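Local coordinates for concanavalin A-like lectin protein kinase family protein (Theobroma cacao, PDB 6CTH) that probably phosphorylates protein substrates through its kinase domain, which here holds magnesium and an oxindole inhibitor in its active-site cleft, at residues L259-L262 with V263-L267. Residues are numbered along the deposited sequence; the frame is centred on the assembly and turned at random.
Sequences LECL and VMVGL
Val263 N donates to Leu259 O at 2.9 Å, the first of four successive i to i+4 bonds that join 259-262 to 263-267 as continuous alpha-helix. Met264 to Glu260, Val265 to Cys261 and Gly266 to Leu262 follow the same pattern, and the N-H···O angles of 158° to 168° show that all four are fairly straight. One turn apart, Leu259 and Val263 send their side chains out in the same direction and touch along their flanks. With chi1 at 172°, Leu259 CG lies beside its own carbonyl carbon, which brings CD1 to 3.9 Å from Val263 CG2. The same CG2, set beside its own backbone N, rests 3.4 Å from Leu259 O, so this methyl packs on both the side chain and the carbonyl of the preceding turn. Val265 repeats part of this: its CG2 comes to 3.2 Å from Cys261 O, while Cys261 SG approaches that methyl more loosely, at 4.2 Å. Glu260 and Met264 also run alongside each other, with Glu260 CG 3.9 Å from Met264 SD; the touch is made by the aliphatic part of the glutamate, not by its carboxylate. Around the helix, Leu262 packs on Trp112 and Val119 of helix 112-132, Val265 on Val283 and Val286 of helix 280-287, and Val263 on Val233 of helix 229-238. Helix 256-269, which carries both segments, therefore packs against three neighbouring helices in the helical C-terminal lobe of the kinase fold, well away from the inhibitor and magnesium. Chemically, the main-chain bonds satisfy the four carbonyl oxygens of 259-262, on two of which valine methyls also rest, while contacts between side chains are apolar or methylene-to-sulfur, consistent with cohesion through van der Waals packing rather than charge pairing.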
ATOM      1  N   LEU A 259      -6.008 -12.389  14.992  1.00 44.51           N
ATOM      2  CA  LEU A 259      -6.053 -10.969  15.307  1.00 42.90           C
ATOM      3  C   LEU A 259      -4.880 -10.593  16.174  1.00 42.41           C
ATOM      4  O   LEU A 259      -4.241  -9.580  15.940  1.00 40.79           O
ATOM      5  CB  LEU A 259      -7.355 -10.562  16.024  1.00 44.51           C
ATOM      6  CG  LEU A 259      -7.388  -9.134  16.561  1.00 43.76           C
ATOM      7  CD1 LEU A 259      -7.247  -8.064  15.481  1.00 43.35           C
ATOM      8  CD2 LEU A 259      -8.692  -8.950  17.324  1.00 45.24           C
ATOM      9  N   GLU A 260      -4.611 -11.406  17.202  1.00 42.76           N
ATOM     10  CA  GLU A 260      -3.481 -11.177  18.055  1.00 43.46           C
ATOM     11  C   GLU A 260      -2.206 -11.142  17.247  1.00 42.25           C
ATOM     12  O   GLU A 260      -1.338 -10.294  17.456  1.00 41.39           O
ATOM     13  CB  GLU A 260      -3.366 -12.310  19.109  1.00 46.62           C
ATOM     14  CG  GLU A 260      -2.216 -12.143  20.076  1.00 48.59           C
ATOM     15  CD  GLU A 260      -2.224 -13.228  21.157  1.00 51.09           C
ATOM     16  OE1 GLU A 260      -2.149 -14.413  20.794  1.00 52.23           O
ATOM     17  OE2 GLU A 260      -2.372 -12.854  22.324  1.00 55.43           O
ATOM     18  N   CYS A 261      -2.094 -12.102  16.347  1.00 40.71           N
ATOM     19  CA  CYS A 261      -0.888 -12.244  15.562  1.00 40.28           C
ATOM     20  C   CYS A 261      -0.691 -11.027  14.680  1.00 38.97           C
ATOM     21  O   CYS A 261       0.407 -10.492  14.614  1.00 38.89           O
ATOM     22  CB  CYS A 261      -0.972 -13.490  14.723  1.00 40.41           C
ATOM     23  SG  CYS A 261       0.590 -13.826  13.896  1.00 40.75           S
ATOM     24  N   LEU A 262      -1.764 -10.606  14.031  1.00 38.56           N
ATOM     25  CA  LEU A 262      -1.737  -9.417  13.167  1.00 37.89           C
ATOM     26  C   LEU A 262      -1.352  -8.183  13.932  1.00 37.56           C
ATOM     27  O   LEU A 262      -0.516  -7.422  13.477  1.00 37.32           O
ATOM     28  CB  LEU A 262      -3.065  -9.221  12.429  1.00 37.49           C
ATOM     29  CG  LEU A 262      -3.112  -8.076  11.401  1.00 36.92           C
ATOM     30  CD1 LEU A 262      -2.022  -8.205  10.356  1.00 37.69           C
ATOM     31  CD2 LEU A 262      -4.454  -8.032  10.690  1.00 36.68           C
ATOM     32  N   VAL A 263      -1.944  -7.978  15.114  1.00 37.28           N
ATOM     33  CA  VAL A 263      -1.612  -6.808  15.912  1.00 36.89           C
ATOM     34  C   VAL A 263      -0.174  -6.825  16.373  1.00 37.12           C
ATOM     35  O   VAL A 263       0.498  -5.821  16.285  1.00 36.09           O
ATOM     36  CB  VAL A 263      -2.580  -6.664  17.127  1.00 37.63           C
ATOM     37  CG1 VAL A 263      -2.083  -5.632  18.117  1.00 38.33           C
ATOM     38  CG2 VAL A 263      -3.964  -6.267  16.643  1.00 37.22           C
ATOM     39  N   MET A 264       0.305  -7.954  16.898  1.00 38.34           N
ATOM     40  CA  MET A 264       1.674  -7.989  17.384  1.00 39.90           C
ATOM     41  C   MET A 264       2.703  -7.847  16.251  1.00 37.84           C
ATOM     42  O   MET A 264       3.732  -7.190  16.418  1.00 37.68           O
ATOM     43  CB  MET A 264       1.939  -9.223  18.297  1.00 42.96           C
ATOM     44  CG  MET A 264       1.313  -9.086  19.714  1.00 46.11           C
ATOM     45  SD  MET A 264       1.436 -10.734  20.423  1.00 55.16           S
ATOM     46  CE  MET A 264       3.070 -10.578  21.137  1.00 54.19           C
ATOM     47  N   VAL A 265       2.433  -8.454  15.100  1.00 37.48           N
ATOM     48  CA  VAL A 265       3.265  -8.257  13.899  1.00 36.33           C
ATOM     49  C   VAL A 265       3.244  -6.780  13.500  1.00 34.66           C
ATOM     50  O   VAL A 265       4.281  -6.206  13.227  1.00 34.39           O
ATOM     51  CB  VAL A 265       2.766  -9.160  12.750  1.00 36.48           C
ATOM     52  CG1 VAL A 265       3.243  -8.685  11.389  1.00 36.98           C
ATOM     53  CG2 VAL A 265       3.163 -10.609  13.039  1.00 37.40           C
ATOM     54  N   GLY A 266       2.073  -6.172  13.490  1.00 34.18           N
ATOM     55  CA  GLY A 266       1.994  -4.753  13.153  1.00 33.74           C
ATOM     56  C   GLY A 266       2.845  -3.850  14.032  1.00 33.82           C
ATOM     57  O   GLY A 266       3.557  -2.969  13.554  1.00 32.98           O
ATOM     58  N   LEU A 267       2.769  -4.061  15.352  1.00 35.17           N
ATOM     59  CA  LEU A 267       3.568  -3.239  16.279  1.00 35.07           C
ATOM     60  C   LEU A 267       5.061  -3.482  16.115  1.00 34.83           C
ATOM     61  O   LEU A 267       5.858  -2.573  16.176  1.00 35.21           O
ATOM     62  CB  LEU A 267       3.101  -3.514  17.735  1.00 35.81           C
ATOM     63  CG  LEU A 267       1.646  -3.163  18.064  1.00 36.58           C
ATOM     64  CD1 LEU A 267       1.320  -3.684  19.447  1.00 38.45           C
ATOM     65  CD2 LEU A 267       1.460  -1.661  17.946  1.00 36.48           C
TER